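Lipase aflb (Neosartorya fumigata, PDB 6IDY) is a fungal lipase that probably hydrolyses the ester bonds of lipids such as triacylglycerols and carries a bound calcium ion. Local coordinates at residues A[146-158]-A[188-200]. Residues are numbered along the deposited sequence; the frame is centred on the assembly and turned at random.
Sequences AIHIPASFGYGKN and ADADVVWLNIPQA
Val-193 lays its CG1 over one face of the Phe-153 ring, 4.1 Å from the ring centroid, and the same methyl meets Ile-149 CG1 and Pro-150 CD. With its CG anti to the backbone N (chi1 -174°), Phe-153 brings its ring back to the strand, while the backbone N of Tyr-155 lies above the other face. Farther along this side of the sheet, Leu-195 CD1 touches Ile-147 CG1 and Ala-146 CB, each at 3.9 Å. The other side carries His-148 and Trp-194, side by side; the imidazole lies nearly parallel (13°) to the five-membered ring of the indole but is displaced outward past it. His-148 CB sits over that ring, CD2 lies above the indole plane toward its rim, 3.3 Å from CZ2, and Pro-150 CG reaches Trp-194 CZ3 obliquely. The polar ends turn to the loop that precedes helix 140-145: His-148 ND1 bonds Asn-115, Trp-194 NE1 the carbonyl of Leu-110. Between the backbones, His-148 N gives a nearly straight bond to Trp-194 O (2.8 Å), Trp-194 N returns one to His-148 O, and Asn-196 N binds Ala-146 O. Past the turn 150-153, Asp-191 OD2 accepts Gly-154 N at 2.7 Å on its syn side, 31° out of the carboxylate plane. Strand 147-148 thus forms the antiparallel edge of an otherwise parallel central sheet, as expected of an alpha/beta-hydrolase fold.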
loop_
_atom_site.group_PDB
_atom_site.type_symbol
_atom_site.label_atom_id
_atom_site.label_comp_id
_atom_site.label_asym_id
_atom_site.label_seq_id
_atom_site.Cartn_x
_atom_site.Cartn_y
_atom_site.Cartn_z
ATOM N N ALA A 146 5.984 13.763 7.896
ATOM C CA ALA A 146 5.578 12.414 7.479
ATOM C C ALA A 146 6.403 11.934 6.273
ATOM O O ALA A 146 6.470 10.732 6.014
ATOM C CB ALA A 146 4.099 12.399 7.136
ATOM N N ILE A 147 7.037 12.874 5.548
ATOM C CA ILE A 147 7.813 12.567 4.346
ATOM C C ILE A 147 9.233 12.148 4.683
ATOM O O ILE A 147 9.988 12.928 5.257
ATOM C CB ILE A 147 7.791 13.728 3.312
ATOM C CG1 ILE A 147 6.359 14.286 3.103
ATOM C CG2 ILE A 147 8.430 13.284 1.985
ATOM C CD1 ILE A 147 6.279 15.695 2.493
ATOM N N HIS A 148 9.606 10.930 4.293
ATOM C CA HIS A 148 10.968 10.464 4.479
ATOM C C HIS A 148 11.706 10.692 3.169
ATOM O O HIS A 148 11.431 10.016 2.176
ATOM C CB HIS A 148 11.039 8.990 4.910
ATOM C CG HIS A 148 12.438 8.551 5.210
ATOM N ND1 HIS A 148 12.979 8.689 6.475
ATOM C CD2 HIS A 148 13.384 8.053 4.382
ATOM C CE1 HIS A 148 14.217 8.228 6.387
ATOM N NE2 HIS A 148 14.509 7.841 5.146
ATOM N N ILE A 149 12.603 11.682 3.164
ATOM C CA ILE A 149 13.423 12.028 2.007
ATOM C C ILE A 149 14.815 11.415 2.220
ATOM O O ILE A 149 15.555 11.881 3.090
ATOM C CB ILE A 149 13.478 13.563 1.745
ATOM C CG1 ILE A 149 12.061 14.140 1.500
ATOM C CG2 ILE A 149 14.421 13.883 0.570
ATOM C CD1 ILE A 149 11.962 15.675 1.492
ATOM N N PRO A 150 15.183 10.355 1.464
ATOM C CA PRO A 150 16.515 9.761 1.643
ATOM C C PRO A 150 17.616 10.766 1.316
ATOM O O PRO A 150 17.426 11.628 0.456
ATOM C CB PRO A 150 16.506 8.576 0.663
ATOM C CG PRO A 150 15.035 8.274 0.448
ATOM C CD PRO A 150 14.422 9.641 0.419
ATOM N N ALA A 151 18.748 10.679 2.026
ATOM C CA ALA A 151 19.907 11.564 1.835
ATOM C C ALA A 151 20.440 11.543 0.390
ATOM O O ALA A 151 21.122 12.481 -0.015
ATOM C CB ALA A 151 21.016 11.197 2.809
ATOM N N SER A 152 20.095 10.494 -0.383
ATOM C CA SER A 152 20.503 10.334 -1.781
ATOM C C SER A 152 19.569 11.027 -2.781
ATOM O O SER A 152 19.927 11.112 -3.957
ATOM C CB SER A 152 20.665 8.854 -2.132
ATOM O OG SER A 152 19.486 8.126 -1.838
ATOM N N PHE A 153 18.385 11.523 -2.330
ATOM C CA PHE A 153 17.405 12.217 -3.188
ATOM C C PHE A 153 18.057 13.367 -3.958
ATOM O O PHE A 153 18.797 14.163 -3.375
ATOM C CB PHE A 153 16.189 12.691 -2.379
ATOM C CG PHE A 153 15.054 13.287 -3.182
ATOM C CD1 PHE A 153 14.248 12.484 -3.985
ATOM C CD2 PHE A 153 14.763 14.644 -3.103
ATOM C CE1 PHE A 153 13.205 13.038 -4.737
ATOM C CE2 PHE A 153 13.690 15.191 -3.823
ATOM C CZ PHE A 153 12.924 14.386 -4.641
ATOM N N GLY A 154 17.839 13.381 -5.271
ATOM C CA GLY A 154 18.455 14.325 -6.197
ATOM C C GLY A 154 17.701 15.587 -6.555
ATOM O O GLY A 154 18.179 16.355 -7.395
ATOM N N TYR A 155 16.512 15.803 -5.952
ATOM C CA TYR A 155 15.684 17.010 -6.128
ATOM C C TYR A 155 15.409 17.380 -7.607
ATOM O O TYR A 155 15.359 18.562 -7.946
ATOM C CB TYR A 155 16.320 18.196 -5.348
ATOM C CG TYR A 155 16.354 17.975 -3.852
ATOM C CD1 TYR A 155 17.430 17.331 -3.246
ATOM C CD2 TYR A 155 15.302 18.390 -3.043
ATOM C CE1 TYR A 155 17.449 17.091 -1.872
ATOM C CE2 TYR A 155 15.318 18.172 -1.667
ATOM C CZ TYR A 155 16.388 17.513 -1.086
ATOM O OH TYR A 155 16.389 17.299 0.270
ATOM N N GLY A 156 15.256 16.361 -8.458
ATOM C CA GLY A 156 15.011 16.503 -9.894
ATOM C C GLY A 156 16.088 17.232 -10.682
ATOM O O GLY A 156 15.779 17.874 -11.692
ATOM N N LYS A 157 17.359 17.147 -10.226
ATOM C CA LYS A 157 18.521 17.797 -10.853
ATOM C C LYS A 157 19.413 16.794 -11.611
ATOM O O LYS A 157 20.350 17.202 -12.308
ATOM C CB LYS A 157 19.367 18.525 -9.791
ATOM C CG LYS A 157 18.658 19.671 -9.081
ATOM C CD LYS A 157 19.477 20.164 -7.898
ATOM C CE LYS A 157 18.652 20.959 -6.914
ATOM N NZ LYS A 157 19.383 21.192 -5.638
ATOM N N ASN A 158 19.106 15.489 -11.482
ATOM C CA ASN A 158 19.869 14.376 -12.054
ATOM C C ASN A 158 19.148 13.566 -13.154
ATOM O O ASN A 158 19.643 12.506 -13.555
ATOM C CB ASN A 158 20.316 13.442 -10.909
ATOM C CG ASN A 158 19.215 13.051 -9.929
ATOM O OD1 ASN A 158 18.012 13.267 -10.154
ATOM N ND2 ASN A 158 19.612 12.469 -8.804
ATOM N N ALA A 188 14.003 2.000 -12.987
ATOM C CA ALA A 188 13.539 3.191 -13.699
ATOM C C ALA A 188 14.353 4.410 -13.265
ATOM O O ALA A 188 15.093 4.335 -12.275
ATOM C CB ALA A 188 12.066 3.416 -13.384
ATOM N N ASP A 189 14.221 5.535 -14.009
ATOM C CA ASP A 189 14.878 6.801 -13.676
ATOM C C ASP A 189 13.942 7.488 -12.665
ATOM O O ASP A 189 13.271 8.485 -12.957
ATOM C CB ASP A 189 15.130 7.641 -14.944
ATOM C CG ASP A 189 16.105 7.008 -15.930
ATOM O OD1 ASP A 189 17.127 6.444 -15.480
ATOM O OD2 ASP A 189 15.842 7.075 -17.148
ATOM N N ALA A 190 13.867 6.865 -11.480
ATOM C CA ALA A 190 12.997 7.203 -10.369
ATOM C C ALA A 190 13.796 7.491 -9.099
ATOM O O ALA A 190 14.739 6.768 -8.772
ATOM C CB ALA A 190 12.036 6.051 -10.125
ATOM N N ASP A 191 13.398 8.540 -8.380
ATOM C CA ASP A 191 14.025 8.982 -7.137
ATOM C C ASP A 191 12.966 8.882 -6.047
ATOM O O ASP A 191 12.127 9.773 -5.900
ATOM C CB ASP A 191 14.529 10.424 -7.296
ATOM C CG ASP A 191 15.830 10.714 -6.584
ATOM O OD1 ASP A 191 16.179 9.961 -5.641
ATOM O OD2 ASP A 191 16.496 11.690 -6.961
ATOM N N VAL A 192 12.981 7.769 -5.316
ATOM C CA VAL A 192 11.958 7.458 -4.325
ATOM C C VAL A 192 12.035 8.291 -3.038
ATOM O O VAL A 192 13.110 8.632 -2.541
ATOM C CB VAL A 192 11.869 5.942 -3.987
ATOM C CG1 VAL A 192 11.511 5.112 -5.224
ATOM C CG2 VAL A 192 13.144 5.418 -3.314
ATOM N N VAL A 193 10.850 8.604 -2.520
ATOM C CA VAL A 193 10.592 9.203 -1.214
ATOM C C VAL A 193 9.416 8.395 -0.679
ATOM O O VAL A 193 8.639 7.860 -1.476
ATOM C CB VAL A 193 10.321 10.740 -1.198
ATOM C CG1 VAL A 193 11.554 11.535 -1.609
ATOM C CG2 VAL A 193 9.108 11.125 -2.040
ATOM N N TRP A 194 9.296 8.250 0.632
ATOM C CA TRP A 194 8.126 7.523 1.116
ATOM C C TRP A 194 7.401 8.295 2.200
ATOM O O TRP A 194 7.989 9.082 2.938
ATOM C CB TRP A 194 8.411 6.068 1.506
ATOM C CG TRP A 194 9.571 5.863 2.422
ATOM C CD1 TRP A 194 9.544 5.854 3.784
ATOM C CD2 TRP A 194 10.908 5.507 2.040
ATOM N NE1 TRP A 194 10.798 5.572 4.279
ATOM C CE2 TRP A 194 11.653 5.346 3.230
ATOM C CE3 TRP A 194 11.562 5.352 0.805
ATOM C CZ2 TRP A 194 13.015 5.006 3.221
ATOM C CZ3 TRP A 194 12.909 5.031 0.797
ATOM C CH2 TRP A 194 13.624 4.865 1.993
ATOM N N LEU A 195 6.092 8.111 2.236
ATOM C CA LEU A 195 5.232 8.823 3.150
ATOM C C LEU A 195 4.814 7.944 4.312
ATOM O O LEU A 195 4.041 7.012 4.134
ATOM C CB LEU A 195 4.029 9.345 2.356
ATOM C CG LEU A 195 3.024 10.224 3.066
ATOM C CD1 LEU A 195 3.616 11.598 3.399
ATOM C CD2 LEU A 195 1.805 10.384 2.200
ATOM N N ASN A 196 5.344 8.220 5.500
ATOM C CA ASN A 196 4.933 7.457 6.672
ATOM C C ASN A 196 3.708 8.160 7.251
ATOM O O ASN A 196 3.846 9.182 7.929
ATOM C CB ASN A 196 6.067 7.336 7.687
ATOM C CG ASN A 196 7.219 6.499 7.193
ATOM O OD1 ASN A 196 7.047 5.355 6.759
ATOM N ND2 ASN A 196 8.421 7.054 7.256
ATOM N N ILE A 197 2.510 7.662 6.904
ATOM C CA ILE A 197 1.241 8.224 7.377
ATOM C C ILE A 197 1.075 7.910 8.873
ATOM O O ILE A 197 1.167 6.737 9.244
ATOM C CB ILE A 197 0.030 7.759 6.511
ATOM C CG1 ILE A 197 0.180 8.255 5.040
ATOM C CG2 ILE A 197 -1.312 8.208 7.132
ATOM C CD1 ILE A 197 -0.799 7.638 4.001
ATOM N N PRO A 198 0.895 8.939 9.749
ATOM C CA PRO A 198 0.741 8.670 11.194
ATOM C C PRO A 198 -0.412 7.716 11.503
ATOM O O PRO A 198 -1.436 7.731 10.812
ATOM C CB PRO A 198 0.507 10.064 11.799
ATOM C CG PRO A 198 1.082 11.020 10.791
ATOM C CD PRO A 198 0.800 10.387 9.462
ATOM N N GLN A 199 -0.210 6.850 12.522
ATOM C CA GLN A 199 -1.144 5.807 12.971
ATOM C C GLN A 199 -1.252 4.704 11.899
ATOM O O GLN A 199 -2.248 3.976 11.837
ATOM C CB GLN A 199 -2.527 6.393 13.374
ATOM C CG GLN A 199 -2.544 7.209 14.679
ATOM C CD GLN A 199 -1.731 8.486 14.651
ATOM O OE1 GLN A 199 -0.645 8.567 15.235
ATOM N NE2 GLN A 199 -2.229 9.512 13.981
ATOM N N ALA A 200 -0.206 4.601 11.047
ATOM C CA ALA A 200 -0.055 3.624 9.965
ATOM C C ALA A 200 -1.320 3.470 9.109
ATOM O O ALA A 200 -1.823 2.358 8.935
ATOM C CB ALA A 200 0.399 2.275 10.535
#